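Local structure of LPXTG family cell surface protein Fms2 (Enterococcus faecium DO, 5FCE) at residues N3-V8 with K27-V32; S35-V40 with K61-T66; V21-V26 with E70-I75; D46-S51 with G98-T103. The protein probably mediates adhesion of the enterococcal cell to host ligands as a cell-wall-anchored surface protein, this chain being its ligand-binding region. All coordinates share one frame; numbering follows the deposited sequence.

Overall arrangement
Strand 21-28 ties two of the contacts together: its C-terminal end, Lys27-Pro28, pairs with Phe6-Thr7 in contact 1, and most of its length pairs with strand 71-76 in contact 3, so both lie in one sheet of the flattened barrel. Contact 2 bridges the sheets, its Trp65 ring reaching both neighbours, with CE2 3.5 Å from Phe6 CZ of contact 1 and NE1 3.4 Å from Tyr71 CD1 of contact 3. Contact 4 sits on edge strand 99-103, which meets contact 1 through Thr103 OG1, 3.0 Å from Phe6 O. Contacts 3 and 4 are the most widely separated, their centres about 18 Å apart, with nearest atoms about 6 Å apart.

Contact 1: residues N3-V8 with K27-V32; sequences NLSFTV and KPNKSV
Phe6 and Pro28 share one face of the sheet on the buried side, where Leu4 comes in from the adjoining loop. The Phe6 ring crosses the proline obliquely and sets CE1 3.7 Å from Pro28 CB. That same CB meets Leu4 CD1 at 3.9 Å, so both side chains touch the proline. The other face, bearing Thr7 and Lys27, is exposed yet holds one unusually short pair. The two lie alongside each other, and the bend at chi3 brings Lys27 CE to 3.4 Å from Thr7 CG2 before the end of the chain leads away. Thr7 and Lys27 form an antiparallel hydrogen-bonded pair, Thr7 N to Lys27 O at 3.0 Å and Lys27 N to Thr7 O at 2.9 Å. Beyond Pro28 the regular pairing gives way to Asn29. Its CG lies between backbone N and carbonyl carbon (chi1 69°), which brings the amide over the opposite chain. OD1 accepts Ser5 N at 2.8 Å from above the carbonyl plane, ND2 donates in the amide plane to Asn3 O at 3.2 Å, and Asn29 N reaches Ser5 O at 3.0 Å. A side-chain amide with both polar atoms engaged thus extends the backbone pairing past the strand end.

Contact 2: residues S35-V40 with K61-T66; sequences SDVHAV and KDVQWT
Against one face of the Trp65 indole lies Val63 CG1, 3.5 Å above the ring plane and offset toward the rim, while Val37 comes to the six-membered ring obliquely; Phe6 and Tyr71 make edge-to-face pairs with the same indole. The His38 imidazole, further along strand 36-42 and not meeting residues 61-66, carries Val40 CG2 on one face, stacks with Tyr59, and hydrogen-bonds Glu57 through NE2. The contact is a corner of the flattened barrel, where at Ser35 and at Lys61-Asp62 the chain passes from one sheet to another: residues 35-40 lead into strand 36-42 of the four-stranded sheet, and residues 61-66 leave strand 54-60 to enter strand 63-65. The buried side of this corner is apolar. Val37 and Trp65 meet tip to tip, Val37 CG2 3.6 Å and Val37 CG1 3.8 Å from Trp65 CH2, both methyls on the side of the ring plane where Val63 CG1 lies. Val37 CG2 also touches Val63 CG2 at 3.8 Å, the two valines crossing at about a right angle. On the exposed side Asp36 and Lys61 form an antiparallel non-hydrogen-bonded pair, although their charged ends stay apart and Lys61 NZ turns to Tyr59 O. Ser35 OG donates to Asp36 OD2 at 2.7 Å. Closing the corner, Asp62 N points at Ser35 O almost straight (172° at the hydrogen, 2.9 Å), approaching 45° out of the carbonyl plane.

Contact 3: residues V21-V26 with E70-I75; sequences VITIPV and EYTIMI
Strands 21-26 and 71-75 run antiparallel, their axes coming within 4.6 Å at 154°, and three hydrogen-bonded pairs, Ile22 with Ile75, Ile24 with Ile73 and Val26 with Tyr71, alternate with the non-hydrogen-bonded pairs Thr23 with Met74 (a selenomethionine) and Pro25 with Thr72. Six backbone bonds result; the straightest, Ile22 N to Ile75 O, is 2.7 Å long with 176° at the hydrogen. Pro25, which lacks an N-H, falls at a non-hydrogen-bonded position and so costs no bond of this pairing. On the inward face Val26 CG1 meets Ile73 CD1 at 3.8 Å, crossing obliquely. Val26 CG2 lies beside Tyr71 CB at 4.0 Å, near the plane of the phenol ring at its edge. The opposite face is more exposed: Thr23 CG2 and Thr72 CG2 press together at 3.4 Å, tighter than usual. At the strand end Glu70 CD rests on Pro25 CB at 3.8 Å. A water donates to Pro25 O and to Glu70 OE2, which also forms a salt bridge with Arg12. Since the isoleucine and valine face also packs on Leu41, Val58 and Leu92 of the four-stranded sheet, this pairing forms part of one wall of the flattened barrel.

Contact 4: residues D46-S51 with G98-T103; sequences DGNGSS and GQMTIT
An Asx turn shapes the long loop between strands 36-42 and 54-60 where it passes over strand 99-103. Asp46 OD1 accepts Asn48 N, two residues on, at 2.8 Å and with 157° at the hydrogen. The second carboxylate oxygen is used as well: Asn48 ND2 donates to Asp46 OD2 at 3.1 Å, keeping OD2 in its amide plane but meeting the carboxylate from well above. Two bonds from one residue therefore fix the rotation of the Asp46 carboxylate, and the turn presents the carbonyl oxygens of Asp46 and Gly47 to the strand. Their partner is Met100, present as selenomethionine. Its CB already points to the loop, and CG stands in the crowded position between backbone N and carbonyl carbon (chi1 59°); the bend at chi3 (-90°) then lays the terminal methyl along the turn. Strand 99-103 is an outermost strand of the four-stranded antiparallel sheet of the flattened barrel, bonded on its inner side to strand 91-96, and Met100 also packs on Ile93 and Phe95 there. CE lies 3.3 Å from Asp46 O and 3.8 Å from Gly47 CA, filling the space a CB there would need; the positive phi of Gly47 independently calls for glycine. SE sits 3.6 Å from Gly47 O, a van der Waals touch rather than a bond. Further along the strand Ile102, its CG1 anti to the carbonyl carbon, extends CD1 to 3.7 Å from Asp46 O, so that two apolar tips meet the same oxygen. On the loop, Asn48 O accepts a hydrogen bond from Trp45 NE1.

Contact 1: residues N3-V8 with K27-V32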
loop_
_atom_site.group_PDB
_atom_site.type_symbol
_atom_site.label_atom_id
_atom_site.label_comp_id
_atom_site.label_asym_id
_atom_site.label_seq_id
_atom_site.Cartn_x
_atom_site.Cartn_y
_atom_site.Cartn_z
ATOM N N ASN A 3 15.744 10.302 -1.402
ATOM C CA ASN A 3 14.837 9.366 -0.729
ATOM C C ASN A 3 13.980 8.562 -1.706
ATOM O O ASN A 3 13.410 9.117 -2.642
ATOM C CB ASN A 3 13.884 10.105 0.221
ATOM C CG ASN A 3 14.579 10.688 1.436
ATOM O OD1 ASN A 3 15.650 10.231 1.842
ATOM N ND2 ASN A 3 13.956 11.700 2.037
ATOM N N LEU A 4 13.878 7.256 -1.469
ATOM C CA LEU A 4 12.904 6.418 -2.177
ATOM C C LEU A 4 11.474 6.908 -1.955
ATOM O O LEU A 4 11.084 7.204 -0.824
ATOM C CB LEU A 4 13.007 4.976 -1.679
ATOM C CG LEU A 4 11.944 3.982 -2.150
ATOM C CD1 LEU A 4 12.152 3.645 -3.608
ATOM C CD2 LEU A 4 11.996 2.708 -1.287
ATOM N N SER A 5 10.701 6.995 -3.036
ATOM C CA SER A 5 9.256 7.214 -2.948
ATOM C C SER A 5 8.539 6.370 -3.984
ATOM O O SER A 5 9.144 5.898 -4.955
ATOM C CB SER A 5 8.895 8.685 -3.137
ATOM O OG SER A 5 9.349 9.148 -4.387
ATOM N N PHE A 6 7.236 6.189 -3.781
ATOM C CA PHE A 6 6.408 5.418 -4.708
ATOM C C PHE A 6 5.237 6.248 -5.208
ATOM O O PHE A 6 4.634 7.010 -4.447
ATOM C CB PHE A 6 5.850 4.157 -4.021
ATOM C CG PHE A 6 6.903 3.192 -3.554
ATOM C CD1 PHE A 6 7.435 2.232 -4.421
ATOM C CD2 PHE A 6 7.361 3.233 -2.240
ATOM C CE1 PHE A 6 8.417 1.328 -3.973
ATOM C CE2 PHE A 6 8.342 2.354 -1.797
ATOM C CZ PHE A 6 8.879 1.401 -2.672
ATOM N N THR A 7 4.909 6.098 -6.486
ATOM C CA THR A 7 3.674 6.666 -7.012
ATOM C C THR A 7 2.739 5.499 -7.291
ATOM O O THR A 7 3.195 4.366 -7.450
ATOM C CB THR A 7 3.942 7.483 -8.292
ATOM O OG1 THR A 7 2.723 8.058 -8.786
ATOM C CG2 THR A 7 4.495 6.593 -9.342
ATOM N N VAL A 8 1.436 5.763 -7.335
ATOM C CA VAL A 8 0.457 4.717 -7.599
ATOM C C VAL A 8 -0.593 5.254 -8.538
ATOM O O VAL A 8 -1.112 6.349 -8.312
ATOM C CB VAL A 8 -0.254 4.257 -6.302
ATOM C CG1 VAL A 8 -1.343 3.217 -6.610
ATOM C CG2 VAL A 8 0.736 3.686 -5.335
ATOM N N LYS A 27 5.089 2.238 -8.091
ATOM C CA LYS A 27 6.219 2.554 -8.970
ATOM C C LYS A 27 7.273 3.337 -8.193
ATOM O O LYS A 27 7.042 4.474 -7.775
ATOM C CB LYS A 27 5.750 3.345 -10.199
ATOM C CG LYS A 27 6.861 3.638 -11.208
ATOM C CD LYS A 27 6.364 4.324 -12.483
ATOM C CE LYS A 27 6.027 5.794 -12.257
ATOM N NZ LYS A 27 6.256 6.678 -13.454
ATOM N N PRO A 28 8.444 2.724 -7.974
ATOM C CA PRO A 28 9.480 3.431 -7.215
ATOM C C PRO A 28 10.169 4.487 -8.061
ATOM O O PRO A 28 10.203 4.361 -9.291
ATOM C CB PRO A 28 10.479 2.333 -6.860
ATOM C CG PRO A 28 10.256 1.234 -7.872
ATOM C CD PRO A 28 8.858 1.378 -8.417
ATOM N N ASN A 29 10.735 5.500 -7.412
ATOM C CA ASN A 29 11.440 6.552 -8.133
ATOM C C ASN A 29 12.910 6.210 -8.353
ATOM O O ASN A 29 13.594 6.842 -9.162
ATOM C CB ASN A 29 11.312 7.902 -7.413
ATOM C CG ASN A 29 12.077 7.945 -6.097
ATOM O OD1 ASN A 29 12.205 6.933 -5.409
ATOM N ND2 ASN A 29 12.581 9.124 -5.740
ATOM N N LYS A 30 13.382 5.198 -7.637
ATOM C CA LYS A 30 14.775 4.787 -7.725
ATOM C C LYS A 30 14.856 3.297 -7.479
ATOM O O LYS A 30 13.893 2.692 -7.002
ATOM C CB LYS A 30 15.614 5.545 -6.700
ATOM C CG LYS A 30 15.199 5.294 -5.271
ATOM C CD LYS A 30 16.032 6.120 -4.307
ATOM C CE LYS A 30 17.509 5.762 -4.415
ATOM N NZ LYS A 30 18.244 6.074 -3.155
ATOM N N SER A 31 15.988 2.698 -7.829
ATOM C CA SER A 31 16.186 1.273 -7.608
ATOM C C SER A 31 16.764 1.050 -6.212
ATOM O O SER A 31 17.772 1.660 -5.847
ATOM C CB SER A 31 17.118 0.678 -8.670
ATOM O OG SER A 31 16.530 0.717 -9.955
ATOM N N VAL A 32 16.116 0.183 -5.437
ATOM C CA VAL A 32 16.519 -0.115 -4.063
ATOM C C VAL A 32 16.281 -1.588 -3.796
ATOM O O VAL A 32 15.214 -2.111 -4.106
ATOM C CB VAL A 32 15.686 0.690 -3.028
ATOM C CG1 VAL A 32 16.090 0.313 -1.595
ATOM C CG2 VAL A 32 15.856 2.181 -3.227
#

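Contact 2: residues S35-V40 with K61-T66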
loop_
_atom_site.group_PDB
_atom_site.type_symbol
_atom_site.label_atom_id
_atom_site.label_comp_id
_atom_site.label_asym_id
_atom_site.label_seq_id
_atom_site.Cartn_x
_atom_site.Cartn_y
_atom_site.Cartn_z
ATOM N N SER A 35 16.159 -5.665 2.527
ATOM C CA SER A 35 16.083 -6.940 3.233
ATOM C C SER A 35 14.717 -7.197 3.865
ATOM O O SER A 35 14.167 -8.298 3.760
ATOM C CB SER A 35 17.171 -6.971 4.307
ATOM O OG SER A 35 17.070 -8.116 5.122
ATOM N N ASP A 36 14.176 -6.183 4.531
ATOM C CA ASP A 36 12.912 -6.345 5.239
ATOM C C ASP A 36 11.983 -5.176 4.975
ATOM O O ASP A 36 12.339 -4.019 5.195
ATOM C CB ASP A 36 13.167 -6.501 6.734
ATOM C CG ASP A 36 14.009 -7.701 7.037
ATOM O OD1 ASP A 36 13.428 -8.798 7.167
ATOM O OD2 ASP A 36 15.249 -7.543 7.101
ATOM N N VAL A 37 10.792 -5.487 4.483
ATOM C CA VAL A 37 9.852 -4.456 4.075
ATOM C C VAL A 37 8.526 -4.702 4.806
ATOM O O VAL A 37 8.150 -5.845 5.038
ATOM C CB VAL A 37 9.674 -4.464 2.540
ATOM C CG1 VAL A 37 8.516 -3.573 2.099
ATOM C CG2 VAL A 37 10.967 -4.016 1.857
ATOM N N HIS A 38 7.858 -3.630 5.216
ATOM C CA HIS A 38 6.562 -3.736 5.890
ATOM C C HIS A 38 5.670 -2.664 5.306
ATOM O O HIS A 38 5.942 -1.475 5.479
ATOM C CB HIS A 38 6.741 -3.489 7.387
ATOM C CG HIS A 38 5.468 -3.527 8.177
ATOM N ND1 HIS A 38 5.349 -2.924 9.411
ATOM C CD2 HIS A 38 4.270 -4.109 7.925
ATOM C CE1 HIS A 38 4.134 -3.134 9.886
ATOM N NE2 HIS A 38 3.457 -3.842 9.000
ATOM N N ALA A 39 4.617 -3.070 4.607
ATOM C CA ALA A 39 3.735 -2.101 3.964
ATOM C C ALA A 39 2.416 -2.045 4.718
ATOM O O ALA A 39 1.822 -3.082 5.015
ATOM C CB ALA A 39 3.520 -2.473 2.519
ATOM N N VAL A 40 1.972 -0.836 5.055
ATOM C CA VAL A 40 0.772 -0.672 5.873
ATOM C C VAL A 40 -0.211 0.258 5.168
ATOM O O VAL A 40 0.125 1.399 4.848
ATOM C CB VAL A 40 1.099 -0.117 7.285
ATOM C CG1 VAL A 40 -0.183 0.097 8.085
ATOM C CG2 VAL A 40 2.024 -1.059 8.041
ATOM N N LYS A 61 10.158 -10.053 2.458
ATOM C CA LYS A 61 11.598 -10.223 2.618
ATOM C C LYS A 61 12.282 -10.124 1.270
ATOM O O LYS A 61 11.725 -10.569 0.266
ATOM C CB LYS A 61 11.916 -11.578 3.265
ATOM C CG LYS A 61 11.249 -11.797 4.615
ATOM C CD LYS A 61 9.862 -12.419 4.434
ATOM C CE LYS A 61 9.011 -12.377 5.699
ATOM N NZ LYS A 61 7.588 -12.088 5.366
ATOM N N ASP A 62 13.477 -9.531 1.260
ATOM C CA ASP A 62 14.342 -9.460 0.079
ATOM C C ASP A 62 13.624 -8.926 -1.145
ATOM O O ASP A 62 13.455 -9.621 -2.149
ATOM C CB ASP A 62 14.988 -10.819 -0.188
ATOM C CG ASP A 62 15.792 -11.314 1.004
ATOM O OD1 ASP A 62 16.673 -10.560 1.474
ATOM O OD2 ASP A 62 15.521 -12.431 1.492
ATOM N N VAL A 63 13.198 -7.678 -1.039
ATOM C CA VAL A 63 12.449 -7.039 -2.102
ATOM C C VAL A 63 13.421 -6.298 -3.017
ATOM O O VAL A 63 14.397 -5.683 -2.558
ATOM C CB VAL A 63 11.378 -6.088 -1.525
ATOM C CG1 VAL A 63 10.633 -5.364 -2.648
ATOM C CG2 VAL A 63 10.397 -6.857 -0.659
ATOM N N GLN A 64 13.175 -6.410 -4.315
ATOM C CA GLN A 64 13.991 -5.763 -5.329
ATOM C C GLN A 64 13.114 -4.765 -6.087
ATOM O O GLN A 64 12.236 -5.162 -6.861
ATOM C CB GLN A 64 14.534 -6.843 -6.267
ATOM C CG GLN A 64 15.225 -6.366 -7.527
ATOM C CD GLN A 64 15.282 -7.472 -8.578
ATOM O OE1 GLN A 64 14.893 -7.272 -9.733
ATOM N NE2 GLN A 64 15.755 -8.651 -8.172
ATOM N N TRP A 65 13.333 -3.476 -5.832
ATOM C CA TRP A 65 12.617 -2.410 -6.522
ATOM C C TRP A 65 13.490 -1.838 -7.629
ATOM O O TRP A 65 14.668 -1.534 -7.413
ATOM C CB TRP A 65 12.217 -1.302 -5.543
ATOM C CG TRP A 65 11.054 -1.674 -4.656
ATOM C CD1 TRP A 65 9.857 -2.222 -5.051
ATOM C CD2 TRP A 65 10.961 -1.498 -3.234
ATOM N NE1 TRP A 65 9.039 -2.406 -3.958
ATOM C CE2 TRP A 65 9.696 -1.974 -2.831
ATOM C CE3 TRP A 65 11.832 -0.990 -2.257
ATOM C CZ2 TRP A 65 9.279 -1.964 -1.494
ATOM C CZ3 TRP A 65 11.410 -0.977 -0.928
ATOM C CH2 TRP A 65 10.148 -1.462 -0.561
ATOM N N THR A 66 12.914 -1.728 -8.819
ATOM C CA THR A 66 13.600 -1.146 -9.959
ATOM C C THR A 66 12.905 0.142 -10.365
ATOM O O THR A 66 11.695 0.152 -10.601
ATOM C CB THR A 66 13.609 -2.110 -11.139
ATOM O OG1 THR A 66 14.248 -3.329 -10.735
ATOM C CG2 THR A 66 14.365 -1.511 -12.295
#

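Contact 3: residues V21-V26 with E70-I75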
loop_
_atom_site.group_PDB
_atom_site.type_symbol
_atom_site.label_atom_id
_atom_site.label_comp_id
_atom_site.label_asym_id
_atom_site.label_seq_id
_atom_site.Cartn_x
_atom_site.Cartn_y
_atom_site.Cartn_z
ATOM N N VAL A 21 -8.549 -9.401 -0.599
ATOM C CA VAL A 21 -7.162 -9.019 -0.825
ATOM C C VAL A 21 -7.127 -7.720 -1.630
ATOM O O VAL A 21 -7.883 -7.559 -2.590
ATOM C CB VAL A 21 -6.387 -10.140 -1.562
ATOM C CG1 VAL A 21 -5.015 -9.649 -2.021
ATOM C CG2 VAL A 21 -6.248 -11.359 -0.656
ATOM N N ILE A 22 -6.262 -6.796 -1.216
ATOM C CA ILE A 22 -6.024 -5.570 -1.954
ATOM C C ILE A 22 -4.679 -5.655 -2.655
ATOM O O ILE A 22 -3.652 -5.940 -2.026
ATOM C CB ILE A 22 -6.046 -4.333 -1.037
ATOM C CG1 ILE A 22 -7.413 -4.223 -0.354
ATOM C CG2 ILE A 22 -5.726 -3.064 -1.835
ATOM C CD1 ILE A 22 -7.493 -3.189 0.765
ATOM N N THR A 23 -4.697 -5.431 -3.965
ATOM C CA THR A 23 -3.488 -5.456 -4.773
ATOM C C THR A 23 -3.127 -4.025 -5.190
ATOM O O THR A 23 -3.953 -3.302 -5.767
ATOM C CB THR A 23 -3.683 -6.369 -6.002
ATOM O OG1 THR A 23 -3.882 -7.722 -5.552
ATOM C CG2 THR A 23 -2.483 -6.319 -6.900
ATOM N N ILE A 24 -1.896 -3.617 -4.884
ATOM C CA ILE A 24 -1.444 -2.250 -5.141
ATOM C C ILE A 24 -0.172 -2.236 -5.962
ATOM O O ILE A 24 0.880 -2.694 -5.505
ATOM C CB ILE A 24 -1.151 -1.492 -3.833
ATOM C CG1 ILE A 24 -2.376 -1.505 -2.927
ATOM C CG2 ILE A 24 -0.755 -0.061 -4.128
ATOM C CD1 ILE A 24 -2.111 -1.046 -1.501
ATOM N N PRO A 25 -0.253 -1.686 -7.180
ATOM C CA PRO A 25 0.942 -1.563 -8.013
ATOM C C PRO A 25 1.664 -0.272 -7.679
ATOM O O PRO A 25 1.120 0.815 -7.905
ATOM C CB PRO A 25 0.378 -1.517 -9.441
ATOM C CG PRO A 25 -1.074 -1.099 -9.295
ATOM C CD PRO A 25 -1.450 -1.123 -7.829
ATOM N N VAL A 26 2.860 -0.386 -7.117
ATOM C CA VAL A 26 3.635 0.805 -6.800
ATOM C C VAL A 26 4.778 0.986 -7.790
ATOM O O VAL A 26 5.340 0.015 -8.297
ATOM C CB VAL A 26 4.175 0.780 -5.348
ATOM C CG1 VAL A 26 3.022 0.551 -4.355
ATOM C CG2 VAL A 26 5.215 -0.312 -5.177
ATOM N N GLU A 70 6.759 -1.192 -12.195
ATOM C CA GLU A 70 5.702 -1.482 -11.226
ATOM C C GLU A 70 5.993 -2.714 -10.379
ATOM O O GLU A 70 6.456 -3.741 -10.881
ATOM C CB GLU A 70 4.340 -1.631 -11.912
ATOM C CG GLU A 70 3.555 -0.324 -11.986
ATOM C CD GLU A 70 2.189 -0.504 -12.610
ATOM O OE1 GLU A 70 1.851 -1.648 -12.979
ATOM O OE2 GLU A 70 1.457 0.504 -12.718
ATOM N N TYR A 71 5.735 -2.585 -9.085
ATOM C CA TYR A 71 5.931 -3.668 -8.140
ATOM C C TYR A 71 4.588 -3.883 -7.466
ATOM O O TYR A 71 3.907 -2.919 -7.092
ATOM C CB TYR A 71 7.008 -3.306 -7.107
ATOM C CG TYR A 71 7.171 -4.376 -6.052
ATOM C CD1 TYR A 71 6.420 -4.345 -4.877
ATOM C CD2 TYR A 71 8.047 -5.437 -6.241
ATOM C CE1 TYR A 71 6.549 -5.333 -3.922
ATOM C CE2 TYR A 71 8.180 -6.435 -5.286
ATOM C CZ TYR A 71 7.433 -6.374 -4.129
ATOM O OH TYR A 71 7.558 -7.358 -3.172
ATOM N N THR A 72 4.189 -5.139 -7.324
ATOM C CA THR A 72 2.859 -5.422 -6.827
ATOM C C THR A 72 2.858 -5.854 -5.367
ATOM O O THR A 72 3.443 -6.869 -5.007
ATOM C CB THR A 72 2.172 -6.481 -7.682
ATOM O OG1 THR A 72 1.868 -5.915 -8.965
ATOM C CG2 THR A 72 0.898 -6.910 -7.028
ATOM N N ILE A 73 2.199 -5.062 -4.532
ATOM C CA ILE A 73 2.015 -5.393 -3.128
ATOM C C ILE A 73 0.623 -5.985 -2.942
ATOM O O ILE A 73 -0.365 -5.477 -3.495
ATOM C CB ILE A 73 2.185 -4.153 -2.237
ATOM C CG1 ILE A 73 3.597 -3.585 -2.403
ATOM C CG2 ILE A 73 1.930 -4.500 -0.774
ATOM C CD1 ILE A 73 3.806 -2.201 -1.801
HETATM N N MSE A 74 0.548 -7.070 -2.179
HETATM C CA MSE A 74 -0.731 -7.705 -1.901
HETATM C C MSE A 74 -0.984 -7.649 -0.413
HETATM O O MSE A 74 -0.141 -8.087 0.386
HETATM C CB MSE A 74 -0.717 -9.151 -2.378
HETATM C CG MSE A 74 -0.374 -9.296 -3.856
HETATM SE SE MSE A 74 -0.555 -11.174 -4.381
HETATM C CE MSE A 74 -1.382 -11.866 -2.737
ATOM N N ILE A 75 -2.143 -7.109 -0.044
ATOM C CA ILE A 75 -2.500 -6.906 1.359
ATOM C C ILE A 75 -3.854 -7.530 1.723
ATOM O O ILE A 75 -4.857 -7.320 1.034
ATOM C CB ILE A 75 -2.484 -5.398 1.700
ATOM C CG1 ILE A 75 -1.033 -4.893 1.800
ATOM C CG2 ILE A 75 -3.185 -5.134 3.005
ATOM C CD1 ILE A 75 -0.897 -3.370 1.951
HETATM O O HOH W 1 0.751 2.226 -10.415
#

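Contact 4: residues D46-S51 with G98-T103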
loop_
_atom_site.group_PDB
_atom_site.type_symbol
_atom_site.label_atom_id
_atom_site.label_comp_id
_atom_site.label_asym_id
_atom_site.label_seq_id
_atom_site.Cartn_x
_atom_site.Cartn_y
_atom_site.Cartn_z
ATOM N N ASP A 46 0.764 8.390 10.914
ATOM C CA ASP A 46 1.959 9.065 10.417
ATOM C C ASP A 46 3.160 8.124 10.261
ATOM O O ASP A 46 4.229 8.534 9.818
ATOM C CB ASP A 46 2.307 10.268 11.307
ATOM C CG ASP A 46 2.721 9.868 12.716
ATOM O OD1 ASP A 46 2.696 8.663 13.064
ATOM O OD2 ASP A 46 3.058 10.782 13.497
ATOM N N GLY A 47 2.966 6.862 10.617
ATOM C CA GLY A 47 4.021 5.872 10.517
ATOM C C GLY A 47 4.936 5.823 11.732
ATOM O O GLY A 47 5.920 5.074 11.729
ATOM N N ASN A 48 4.624 6.612 12.760
ATOM C CA ASN A 48 5.453 6.658 13.970
ATOM C C ASN A 48 4.781 5.907 15.118
ATOM O O ASN A 48 3.549 5.883 15.211
ATOM C CB ASN A 48 5.740 8.108 14.383
ATOM C CG ASN A 48 6.505 8.875 13.324
ATOM O OD1 ASN A 48 7.538 8.413 12.837
ATOM N ND2 ASN A 48 5.997 10.046 12.948
ATOM N N GLY A 49 5.581 5.299 15.992
ATOM C CA GLY A 49 5.036 4.504 17.083
ATOM C C GLY A 49 4.332 3.268 16.553
ATOM O O GLY A 49 4.678 2.766 15.476
ATOM N N SER A 50 3.342 2.778 17.293
ATOM C CA SER A 50 2.583 1.611 16.863
ATOM C C SER A 50 1.593 1.973 15.754
ATOM O O SER A 50 1.155 3.119 15.646
ATOM C CB SER A 50 1.847 0.994 18.045
ATOM O OG SER A 50 1.216 1.996 18.816
ATOM N N SER A 51 1.242 0.988 14.934
ATOM C CA SER A 51 0.354 1.228 13.801
ATOM C C SER A 51 -1.050 1.595 14.272
ATOM O O SER A 51 -1.541 1.078 15.285
ATOM C CB SER A 51 0.310 0.003 12.891
ATOM O OG SER A 51 -0.307 -1.082 13.551
ATOM N N GLY A 98 14.505 0.056 8.016
ATOM C CA GLY A 98 14.592 1.097 9.023
ATOM C C GLY A 98 14.134 2.470 8.579
ATOM O O GLY A 98 14.016 3.393 9.399
ATOM N N GLN A 99 13.882 2.617 7.284
ATOM C CA GLN A 99 13.433 3.896 6.729
ATOM C C GLN A 99 11.972 3.776 6.336
ATOM O O GLN A 99 11.401 2.683 6.405
ATOM C CB GLN A 99 14.305 4.302 5.530
ATOM C CG GLN A 99 15.812 4.402 5.907
ATOM C CD GLN A 99 16.073 5.348 7.078
ATOM O OE1 GLN A 99 15.495 6.438 7.146
ATOM N NE2 GLN A 99 16.945 4.928 8.017
HETATM N N MSE A 100 11.350 4.892 5.973
HETATM C CA MSE A 100 9.939 4.824 5.601
HETATM C C MSE A 100 9.575 5.867 4.574
HETATM O O MSE A 100 10.201 6.920 4.493
HETATM C CB MSE A 100 9.046 4.967 6.829
HETATM C CG MSE A 100 9.227 6.247 7.609
HETATM SE SE MSE A 100 7.838 6.243 8.978
HETATM C CE MSE A 100 6.496 7.140 7.895
ATOM N N THR A 101 8.551 5.568 3.787
ATOM C CA THR A 101 8.030 6.536 2.844
ATOM C C THR A 101 6.519 6.385 2.795
ATOM O O THR A 101 5.997 5.287 2.982
ATOM C CB THR A 101 8.672 6.381 1.447
ATOM O OG1 THR A 101 8.238 7.445 0.593
ATOM C CG2 THR A 101 8.321 5.041 0.821
ATOM N N ILE A 102 5.824 7.497 2.587
ATOM C CA ILE A 102 4.373 7.492 2.568
ATOM C C ILE A 102 3.878 7.935 1.203
ATOM O O ILE A 102 4.243 9.009 0.725
ATOM C CB ILE A 102 3.788 8.428 3.643
ATOM C CG1 ILE A 102 4.245 8.000 5.035
ATOM C CG2 ILE A 102 2.259 8.421 3.584
ATOM C CD1 ILE A 102 3.878 8.997 6.128
ATOM N N THR A 103 3.068 7.093 0.569
ATOM C CA THR A 103 2.357 7.472 -0.644
ATOM C C THR A 103 0.947 7.836 -0.212
ATOM O O THR A 103 0.234 6.994 0.341
ATOM C CB THR A 103 2.293 6.305 -1.634
ATOM O OG1 THR A 103 3.619 5.852 -1.920
ATOM C CG2 THR A 103 1.597 6.708 -2.926
#